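PDB 5ZRN: long-chain-fatty-acid--CoA ligase FadD13 from Mycobacterium tuberculosis CDC1551, which belongs to the AMP-binding enzyme family of the ANL clan and holds the ligand JSA in this model. Local coordinates for residues K53-A58 with G101-I106; E92-L97 with D123-V128; S190-R195 with Y274-G279. All coordinates share one frame; numbering follows the deposited sequence.

Contact 1: K53-A58 with G101-I106; sequences KGDRVA and GSKVVI
Strands 56-58 and 104-106, within K53-A58 and G101-I106, pair in parallel. A58 bonds the neighbouring strand through both its backbone N and its O: the N donates to V104 O at 2.8 Å, and the O accepts from I106 N at 2.9 Å in a nearly straight bond (176° at the hydrogen). Farther back K103 N reaches R56 O at 3.2 Å, and a water joins R56 N to G101 O.

Charged side chains gather around the start of the strands. K103 CD lies 3.5 Å from D55 CG, while K103 NZ stays at 3.7 Å from D55 OD1, a long salt bridge; each has a stronger polar partner, K103 NZ in G50 O and D55 OD1 in A52 N. The R56 chain, bent at chi2 (73°) and chi3 (69°), doubles back so that NH1 donates in the guanidinium plane to G54 O. Its NE bonds S100 O, and the water lies over one guanidinium face.

Apolar contacts divide between the two faces of the sheet. V57 CG1 meets I106 CG1 at 4.1 Å and V104 CG1 a little farther off, whereas A58 CB touches V105 CG2 on the other face, where L97 of helix 90-100 covers both. Together with helix 90-100, which leads into strand 104-107 through a Schellman motif at G101, this is the pairing of central strands in a parallel alpha/beta sheet.

Contact 2: E92-L97 with D123-V128; sequences EVSFIL and DPPGTV
S94 OG accepts a hydrogen bond from Q121 NE2, just ahead of D123-V128, and lies 3.7 Å from P125 CD, a packing distance. With chi1 at -173° OG stands anti to the backbone N, beside P125 CD. Q121 NE2 also bonds D123 O, so one amide links the helix to the start of the loop.

The rest of the contact between the two segments is largely apolar. L97 lies obliquely against the pyrrolidine ring of P125, with its CB 3.8 Å from the ring CB and its CD1 3.8 Å from the ring CG. The ring therefore meets the helix through three of its carbons, CB, CG and CD, the first two against L97 and the third at S94, one turn earlier. The same L97 CD1 comes within 4.3 Å of V128 CG2, so a single leucine methyl bridges the two apolar residues at the ends of the type I turn P125-V128. That turn is closed by a weak bond from V128 N to P125 O, 3.3 Å long. At its exposed corner T127 OG1 is directed to S102 O, with which it hydrogen-bonds.

The loop D123-V128 runs from helix 112-120 to strand 130-132. I118 of that helix touches both S94 and P125, W131 of the strand touches both L97 and P125, and V105 of strand 104-107 lies against V128. The contact thus sits on the face of the four-stranded parallel sheet that carries A58 and V105, under helix 90-100, toward its edge strand 130-132.

Contact 3: S190-R195 with Y274-G279; sequences STIDVR and YFITGG. With JSA (5'-O-{[(1R)-1-hydroxydodecyl]sulfamoyl}adenosine), chain C.
I192, the first residue beyond helix 178-191, turns its side chain onto strand 274-278, an inner strand of the nine-stranded mixed sheet of the AMP-binding fold. Its chi1 of 76° sets CG1 between the backbone N and the carbonyl carbon, and the extended chain (chi2 177°) then carries CD1 down to the sheet. There I192 CD1 touches I276 CD1, the two isoleucines crossing at about a right angle; the methyls are modelled closer than ordinary van der Waals contact, and their exact separation is doubtful. I192 CG1 packs against Y274 OH at 3.7 Å, so this residue bridges the tyrosine hydroxyl and the apolar end of I276.

D193 follows at the centre of an inverse gamma turn, with V194 N bonded weakly to I192 O. The turn presents D193 O to the phenol: Y274 OH donates to it at 2.8 Å, a weak bond, with the oxygen at the edge of the ring and in its plane. R273 NH2 bonds the same carbonyl oxygen, which therefore has two donors. The D193 carboxylate instead faces R195, whose NH2 lies 3.5 Å from D193 OD1 in a salt bridge within the segment. V194 packs on I247 of strand 247-249, as do Y274 and I276, so that strand shares the apolar patch.

At its other end strand 274-278 runs to the pocket of JSA, where G278 and G279 line the ligand. G278 CA is 3.7 Å from JSA C5' of the dodecyl chain. One residue on, G279 N approaches the adenine ring, 3.3 Å from JSA N7.

Overall arrangement
Contacts 1 and 2 are neighbours, with centres 11 Å apart, and interleave along the chain: 53-58, 92-97, 101-106, then 123-128. Contact 1 lies in the four-stranded parallel sheet, and contact 2 packs against it through helix 90-100 and the loop leading to strand 130-132. Helix 90-100 runs directly into strand 104-107 of contact 1; S102 N probably bonds L97 O, tying the helix end to the strand. Contact 3 comes later in the sequence, across the chain's centre, about 32 Å from contact 1 and 36 Å from contact 2 between centres. It belongs to the nine-stranded mixed sheet. The parallel sheet is thus built apart from the JSA pocket, which strand 274-278 reaches.

Contact 1: K53-A58 with G101-I106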
loop_
_atom_site.group_PDB
_atom_site.type_symbol
_atom_site.label_atom_id
_atom_site.label_comp_id
_atom_site.label_asym_id
_atom_site.label_seq_id
_atom_site.Cartn_x
_atom_site.Cartn_y
_atom_site.Cartn_z
ATOM N N LYS A 53 12.993 -2.531 18.346
ATOM C CA LYS A 53 12.745 -3.539 17.326
ATOM C C LYS A 53 11.623 -4.467 17.769
ATOM O O LYS A 53 11.632 -4.980 18.894
ATOM C CB LYS A 53 14.003 -4.357 17.075
ATOM C CG LYS A 53 13.780 -5.536 16.159
ATOM C CD LYS A 53 15.106 -6.057 15.637
ATOM C CE LYS A 53 15.947 -6.666 16.741
ATOM N NZ LYS A 53 15.841 -8.147 16.738
ATOM N N GLY A 54 10.648 -4.661 16.887
ATOM C CA GLY A 54 9.539 -5.535 17.201
ATOM C C GLY A 54 8.296 -4.825 17.696
ATOM O O GLY A 54 7.190 -5.329 17.517
ATOM N N ASP A 55 8.471 -3.656 18.306
ATOM C CA ASP A 55 7.355 -2.872 18.842
ATOM C C ASP A 55 6.440 -2.292 17.768
ATOM O O ASP A 55 6.909 -1.868 16.709
ATOM C CB ASP A 55 7.895 -1.715 19.681
ATOM C CG ASP A 55 8.534 -2.176 20.965
ATOM O OD1 ASP A 55 9.340 -1.407 21.521
ATOM O OD2 ASP A 55 8.219 -3.294 21.421
ATOM N N ARG A 56 5.140 -2.244 18.050
ATOM C CA ARG A 56 4.201 -1.681 17.087
ATOM C C ARG A 56 3.966 -0.189 17.293
ATOM O O ARG A 56 3.835 0.284 18.420
ATOM C CB ARG A 56 2.849 -2.407 17.133
ATOM C CG ARG A 56 2.820 -3.723 16.340
ATOM C CD ARG A 56 3.606 -4.806 17.046
ATOM N NE ARG A 56 2.922 -5.198 18.271
ATOM C CZ ARG A 56 3.509 -5.791 19.299
ATOM N NH1 ARG A 56 4.807 -6.062 19.252
ATOM N NH2 ARG A 56 2.792 -6.115 20.372
ATOM N N VAL A 57 3.929 0.539 16.181
ATOM C CA VAL A 57 3.673 1.972 16.162
ATOM C C VAL A 57 2.434 2.189 15.291
ATOM O O VAL A 57 2.457 1.883 14.094
ATOM C CB VAL A 57 4.824 2.734 15.510
ATOM C CG1 VAL A 57 4.537 4.231 15.550
ATOM C CG2 VAL A 57 6.119 2.406 16.213
ATOM N N ALA A 58 1.357 2.703 15.884
ATOM C CA ALA A 58 0.127 2.945 15.140
ATOM C C ALA A 58 0.170 4.285 14.416
ATOM O O ALA A 58 0.655 5.282 14.957
ATOM C CB ALA A 58 -1.058 2.907 16.076
ATOM N N GLY A 101 -1.517 -4.620 20.141
ATOM C CA GLY A 101 -0.641 -4.320 21.262
ATOM C C GLY A 101 0.290 -3.154 20.956
ATOM O O GLY A 101 1.443 -3.149 21.376
ATOM N N SER A 102 -0.212 -2.166 20.217
ATOM C CA SER A 102 0.570 -0.989 19.857
ATOM C C SER A 102 0.946 -0.220 21.113
ATOM O O SER A 102 0.120 -0.047 22.007
ATOM C CB SER A 102 -0.242 -0.069 18.936
ATOM O OG SER A 102 -0.468 -0.657 17.663
ATOM N N LYS A 103 2.186 0.246 21.198
ATOM C CA LYS A 103 2.566 1.002 22.381
ATOM C C LYS A 103 2.593 2.506 22.140
ATOM O O LYS A 103 2.475 3.288 23.079
ATOM C CB LYS A 103 3.908 0.519 22.932
ATOM C CG LYS A 103 5.053 0.562 21.981
ATOM C CD LYS A 103 6.291 -0.047 22.638
ATOM C CE LYS A 103 6.683 0.685 23.924
ATOM N NZ LYS A 103 7.856 0.026 24.586
ATOM N N VAL A 104 2.737 2.907 20.883
ATOM C CA VAL A 104 2.753 4.321 20.533
ATOM C C VAL A 104 1.784 4.596 19.390
ATOM O O VAL A 104 1.734 3.842 18.426
ATOM C CB VAL A 104 4.160 4.777 20.090
ATOM C CG1 VAL A 104 4.098 6.178 19.520
ATOM C CG2 VAL A 104 5.105 4.736 21.265
ATOM N N VAL A 105 1.011 5.670 19.510
ATOM C CA VAL A 105 0.059 6.065 18.467
ATOM C C VAL A 105 0.348 7.489 17.980
ATOM O O VAL A 105 0.331 8.450 18.767
ATOM C CB VAL A 105 -1.404 6.030 18.967
ATOM C CG1 VAL A 105 -2.331 6.542 17.878
ATOM C CG2 VAL A 105 -1.793 4.628 19.350
ATOM N N ILE A 106 0.638 7.615 16.688
ATOM C CA ILE A 106 0.900 8.919 16.096
ATOM C C ILE A 106 -0.366 9.212 15.298
ATOM O O ILE A 106 -0.761 8.401 14.458
ATOM C CB ILE A 106 2.090 8.889 15.118
ATOM C CG1 ILE A 106 3.264 8.101 15.710
ATOM C CG2 ILE A 106 2.510 10.323 14.791
ATOM C CD1 ILE A 106 4.026 8.819 16.778
HETATM O O HOH W 1 4.223 -3.039 20.537
#

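Contact 2: E92-L97 with D123-V128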
loop_
_atom_site.group_PDB
_atom_site.type_symbol
_atom_site.label_atom_id
_atom_site.label_comp_id
_atom_site.label_asym_id
_atom_site.label_seq_id
_atom_site.Cartn_x
_atom_site.Cartn_y
_atom_site.Cartn_z
ATOM N N GLU A 92 -13.528 0.750 16.704
ATOM C CA GLU A 92 -12.821 -0.106 15.751
ATOM C C GLU A 92 -11.325 0.186 15.822
ATOM O O GLU A 92 -10.499 -0.730 15.791
ATOM C CB GLU A 92 -13.340 0.147 14.332
ATOM C CG GLU A 92 -14.861 0.251 14.256
ATOM C CD GLU A 92 -15.345 0.804 12.937
ATOM O OE1 GLU A 92 -15.453 0.024 11.968
ATOM O OE2 GLU A 92 -15.605 2.026 12.867
ATOM N N VAL A 93 -10.981 1.467 15.917
ATOM C CA VAL A 93 -9.585 1.876 16.021
ATOM C C VAL A 93 -9.020 1.308 17.324
ATOM O O VAL A 93 -7.872 0.853 17.388
ATOM C CB VAL A 93 -9.464 3.412 16.036
ATOM C CG1 VAL A 93 -8.058 3.828 16.445
ATOM C CG2 VAL A 93 -9.799 3.965 14.663
ATOM N N SER A 94 -9.858 1.342 18.356
ATOM C CA SER A 94 -9.507 0.841 19.675
ATOM C C SER A 94 -9.230 -0.658 19.596
ATOM O O SER A 94 -8.292 -1.173 20.218
ATOM C CB SER A 94 -10.660 1.103 20.648
ATOM O OG SER A 94 -10.287 0.770 21.971
ATOM N N PHE A 95 -10.060 -1.352 18.828
ATOM C CA PHE A 95 -9.918 -2.784 18.650
ATOM C C PHE A 95 -8.550 -3.095 18.045
ATOM O O PHE A 95 -7.816 -3.948 18.545
ATOM C CB PHE A 95 -11.009 -3.315 17.720
ATOM C CG PHE A 95 -10.853 -4.761 17.395
ATOM C CD1 PHE A 95 -11.134 -5.732 18.348
ATOM C CD2 PHE A 95 -10.352 -5.155 16.167
ATOM C CE1 PHE A 95 -10.912 -7.083 18.081
ATOM C CE2 PHE A 95 -10.126 -6.500 15.890
ATOM C CZ PHE A 95 -10.405 -7.466 16.849
ATOM N N ILE A 96 -8.223 -2.399 16.958
ATOM C CA ILE A 96 -6.945 -2.578 16.279
ATOM C C ILE A 96 -5.757 -2.299 17.212
ATOM O O ILE A 96 -4.748 -3.020 17.180
ATOM C CB ILE A 96 -6.862 -1.658 15.045
ATOM C CG1 ILE A 96 -7.822 -2.173 13.965
ATOM C CG2 ILE A 96 -5.446 -1.589 14.535
ATOM C CD1 ILE A 96 -7.912 -1.305 12.719
ATOM N N LEU A 97 -5.885 -1.265 18.045
ATOM C CA LEU A 97 -4.831 -0.897 18.977
ATOM C C LEU A 97 -4.561 -1.988 20.001
ATOM O O LEU A 97 -3.411 -2.379 20.226
ATOM C CB LEU A 97 -5.193 0.393 19.703
ATOM C CG LEU A 97 -5.226 1.681 18.880
ATOM C CD1 LEU A 97 -5.433 2.871 19.823
ATOM C CD2 LEU A 97 -3.919 1.840 18.119
ATOM N N ASP A 123 -11.732 1.272 29.922
ATOM C CA ASP A 123 -10.879 0.251 29.318
ATOM C C ASP A 123 -10.244 0.660 27.981
ATOM O O ASP A 123 -10.518 0.062 26.938
ATOM C CB ASP A 123 -11.664 -1.053 29.119
ATOM C CG ASP A 123 -12.338 -1.529 30.389
ATOM O OD1 ASP A 123 -11.700 -1.459 31.463
ATOM O OD2 ASP A 123 -13.501 -1.983 30.311
ATOM N N PRO A 124 -9.401 1.701 27.992
ATOM C CA PRO A 124 -8.764 2.111 26.739
ATOM C C PRO A 124 -7.566 1.186 26.499
ATOM O O PRO A 124 -7.034 0.615 27.444
ATOM C CB PRO A 124 -8.349 3.553 27.027
ATOM C CG PRO A 124 -8.011 3.510 28.477
ATOM C CD PRO A 124 -9.133 2.675 29.064
ATOM N N PRO A 125 -7.135 1.021 25.238
ATOM C CA PRO A 125 -5.988 0.145 24.952
ATOM C C PRO A 125 -4.844 0.318 25.958
ATOM O O PRO A 125 -4.117 1.311 25.927
ATOM C CB PRO A 125 -5.593 0.541 23.527
ATOM C CG PRO A 125 -6.121 1.942 23.392
ATOM C CD PRO A 125 -7.467 1.838 24.063
ATOM N N GLY A 126 -4.695 -0.665 26.842
ATOM C CA GLY A 126 -3.680 -0.606 27.878
ATOM C C GLY A 126 -2.230 -0.514 27.448
ATOM O O GLY A 126 -1.414 0.108 28.138
ATOM N N THR A 127 -1.896 -1.110 26.309
ATOM C CA THR A 127 -0.518 -1.100 25.838
ATOM C C THR A 127 -0.012 0.234 25.293
ATOM O O THR A 127 1.189 0.403 25.102
ATOM C CB THR A 127 -0.298 -2.179 24.765
ATOM O OG1 THR A 127 -1.039 -1.839 23.587
ATOM C CG2 THR A 127 -0.757 -3.537 25.278
ATOM N N VAL A 128 -0.909 1.182 25.044
ATOM C CA VAL A 128 -0.496 2.484 24.523
ATOM C C VAL A 128 0.097 3.357 25.636
ATOM O O VAL A 128 -0.551 3.615 26.642
ATOM C CB VAL A 128 -1.690 3.216 23.862
ATOM C CG1 VAL A 128 -1.239 4.551 23.287
ATOM C CG2 VAL A 128 -2.271 2.345 22.749
#

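Contact 3: S190-R195 with Y274-G279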
loop_
_atom_site.group_PDB
_atom_site.type_symbol
_atom_site.label_atom_id
_atom_site.label_comp_id
_atom_site.label_asym_id
_atom_site.label_seq_id
_atom_site.Cartn_x
_atom_site.Cartn_y
_atom_site.Cartn_z
ATOM N N SER A 190 8.907 -4.701 -11.509
ATOM C CA SER A 190 9.368 -5.559 -12.588
ATOM C C SER A 190 8.238 -5.916 -13.542
ATOM O O SER A 190 8.487 -6.381 -14.650
ATOM C CB SER A 190 9.978 -6.847 -12.029
ATOM O OG SER A 190 11.142 -6.581 -11.266
ATOM N N THR A 191 6.996 -5.702 -13.127
ATOM C CA THR A 191 5.884 -6.054 -14.000
ATOM C C THR A 191 5.284 -4.887 -14.765
ATOM O O THR A 191 5.188 -4.934 -15.986
ATOM C CB THR A 191 4.755 -6.772 -13.229
ATOM O OG1 THR A 191 5.271 -7.964 -12.618
ATOM C CG2 THR A 191 3.635 -7.158 -14.183
ATOM N N ILE A 192 4.871 -3.836 -14.070
ATOM C CA ILE A 192 4.290 -2.713 -14.781
ATOM C C ILE A 192 5.381 -1.829 -15.381
ATOM O O ILE A 192 6.524 -1.822 -14.922
ATOM C CB ILE A 192 3.355 -1.883 -13.871
ATOM C CG1 ILE A 192 4.162 -1.016 -12.913
ATOM C CG2 ILE A 192 2.454 -2.822 -13.079
ATOM C CD1 ILE A 192 3.300 -0.123 -12.038
ATOM N N ASP A 193 5.012 -1.095 -16.422
ATOM C CA ASP A 193 5.931 -0.212 -17.124
ATOM C C ASP A 193 6.250 1.055 -16.329
ATOM O O ASP A 193 5.705 2.127 -16.606
ATOM C CB ASP A 193 5.329 0.151 -18.487
ATOM C CG ASP A 193 6.297 0.905 -19.380
ATOM O OD1 ASP A 193 5.865 1.365 -20.459
ATOM O OD2 ASP A 193 7.484 1.040 -19.015
ATOM N N VAL A 194 7.133 0.919 -15.340
ATOM C CA VAL A 194 7.558 2.047 -14.516
ATOM C C VAL A 194 8.963 2.412 -14.937
ATOM O O VAL A 194 9.755 1.530 -15.261
ATOM C CB VAL A 194 7.645 1.713 -13.022
ATOM C CG1 VAL A 194 7.065 2.867 -12.218
ATOM C CG2 VAL A 194 6.968 0.399 -12.727
ATOM N N ARG A 195 9.280 3.701 -14.892
ATOM C CA ARG A 195 10.590 4.165 -15.307
ATOM C C ARG A 195 11.239 5.095 -14.303
ATOM O O ARG A 195 10.563 5.827 -13.581
ATOM C CB ARG A 195 10.480 4.897 -16.644
ATOM C CG ARG A 195 9.726 4.132 -17.706
ATOM C CD ARG A 195 9.552 4.963 -18.979
ATOM N NE ARG A 195 8.720 4.274 -19.961
ATOM C CZ ARG A 195 8.243 4.847 -21.059
ATOM N NH1 ARG A 195 8.526 6.122 -21.312
ATOM N NH2 ARG A 195 7.464 4.160 -21.888
ATOM N N TYR A 274 -0.662 5.789 -18.448
ATOM C CA TYR A 274 -1.716 4.855 -18.041
ATOM C C TYR A 274 -2.134 4.891 -16.578
ATOM O O TYR A 274 -1.466 5.490 -15.729
ATOM C CB TYR A 274 -1.307 3.415 -18.380
ATOM C CG TYR A 274 -0.108 2.916 -17.603
ATOM C CD1 TYR A 274 1.195 3.141 -18.062
ATOM C CD2 TYR A 274 -0.272 2.237 -16.394
ATOM C CE1 TYR A 274 2.309 2.697 -17.333
ATOM C CE2 TYR A 274 0.828 1.792 -15.657
ATOM C CZ TYR A 274 2.116 2.026 -16.131
ATOM O OH TYR A 274 3.198 1.588 -15.402
ATOM N N PHE A 275 -3.253 4.224 -16.305
ATOM C CA PHE A 275 -3.808 4.111 -14.958
ATOM C C PHE A 275 -3.686 2.655 -14.534
ATOM O O PHE A 275 -3.730 1.754 -15.377
ATOM C CB PHE A 275 -5.304 4.473 -14.930
ATOM C CG PHE A 275 -5.591 5.948 -14.939
ATOM C CD1 PHE A 275 -6.140 6.556 -16.065
ATOM C CD2 PHE A 275 -5.342 6.727 -13.809
ATOM C CE1 PHE A 275 -6.441 7.929 -16.064
ATOM C CE2 PHE A 275 -5.636 8.091 -13.799
ATOM C CZ PHE A 275 -6.187 8.694 -14.931
ATOM N N ILE A 276 -3.530 2.430 -13.231
ATOM C CA ILE A 276 -3.468 1.077 -12.689
ATOM C C ILE A 276 -4.729 0.985 -11.847
ATOM O O ILE A 276 -5.039 1.907 -11.087
ATOM C CB ILE A 276 -2.254 0.858 -11.760
ATOM C CG1 ILE A 276 -0.951 1.113 -12.514
ATOM C CG2 ILE A 276 -2.264 -0.569 -11.223
ATOM C CD1 ILE A 276 0.255 1.168 -11.609
ATOM N N THR A 277 -5.461 -0.114 -11.987
ATOM C CA THR A 277 -6.689 -0.287 -11.230
ATOM C C THR A 277 -6.877 -1.721 -10.747
ATOM O O THR A 277 -6.155 -2.634 -11.161
ATOM C CB THR A 277 -7.922 0.136 -12.070
ATOM O OG1 THR A 277 -9.081 0.154 -11.229
ATOM C CG2 THR A 277 -8.159 -0.831 -13.221
ATOM N N GLY A 278 -7.851 -1.908 -9.864
ATOM C CA GLY A 278 -8.129 -3.226 -9.328
ATOM C C GLY A 278 -9.282 -3.193 -8.342
ATOM O O GLY A 278 -9.763 -2.119 -7.960
ATOM N N GLY A 279 -9.726 -4.375 -7.925
ATOM C CA GLY A 279 -10.833 -4.458 -6.989
ATOM C C GLY A 279 -12.152 -4.683 -7.700
ATOM O O GLY A 279 -13.169 -4.951 -7.061
HETATM C C4 JSA C . -11.022 -8.470 -6.783
HETATM C C5 JSA C . -10.066 -7.854 -7.579
HETATM C C6 JSA C . -10.257 -7.853 -8.955
HETATM N N9 JSA C . -10.634 -8.325 -5.521
HETATM C C2 JSA C . -12.235 -9.025 -8.671
HETATM C C12 JSA C . 1.921 -5.960 -9.919
HETATM C C11 JSA C . 0.828 -4.908 -9.727
HETATM C C10 JSA C . -0.376 -5.504 -8.995
HETATM C "C9'" JSA C . -1.480 -4.465 -8.792
HETATM C "C8'" JSA C . -2.631 -5.065 -7.981
HETATM C "C7'" JSA C . -3.721 -4.036 -7.676
HETATM C "C6'" JSA C . -4.767 -4.646 -6.742
HETATM C "C5'" JSA C . -5.876 -3.652 -6.390
HETATM C "C4'" JSA C . -6.859 -4.284 -5.403
HETATM C "C3'" JSA C . -6.161 -4.614 -4.082
HETATM C "C2'" JSA C . -7.030 -5.498 -3.186
HETATM C "C1'" JSA C . -6.280 -5.818 -1.891
HETATM O O1 JSA C . -6.226 -4.639 -1.083
HETATM N N8 JSA C . -6.946 -6.897 -1.148
HETATM S S1 JSA C . -8.338 -6.406 -0.456
HETATM O O2P JSA C . -8.665 -5.017 -0.913
HETATM O O1P JSA C . -8.182 -6.424 1.035
HETATM O "O5'" JSA C . -9.388 -7.298 -0.840
HETATM C C5A JSA C . -9.067 -8.493 -1.557
HETATM C C4A JSA C . -10.287 -9.040 -2.302
HETATM O "O4'" JSA C . -10.841 -8.063 -3.199
HETATM C C3A JSA C . -9.902 -10.209 -3.206
HETATM O "O3'" JSA C . -9.817 -11.400 -2.418
HETATM C C2A JSA C . -11.172 -10.257 -4.052
HETATM O "O2'" JSA C . -12.253 -10.773 -3.273
HETATM C C1A JSA C . -11.390 -8.766 -4.328
HETATM C C8 JSA C . -9.482 -7.657 -5.519
HETATM N N7 JSA C . -9.131 -7.366 -6.770
HETATM N N3 JSA C . -12.089 -9.044 -7.358
HETATM N N1 JSA C . -11.348 -8.445 -9.460
HETATM N N6 JSA C . -9.378 -7.266 -9.763
#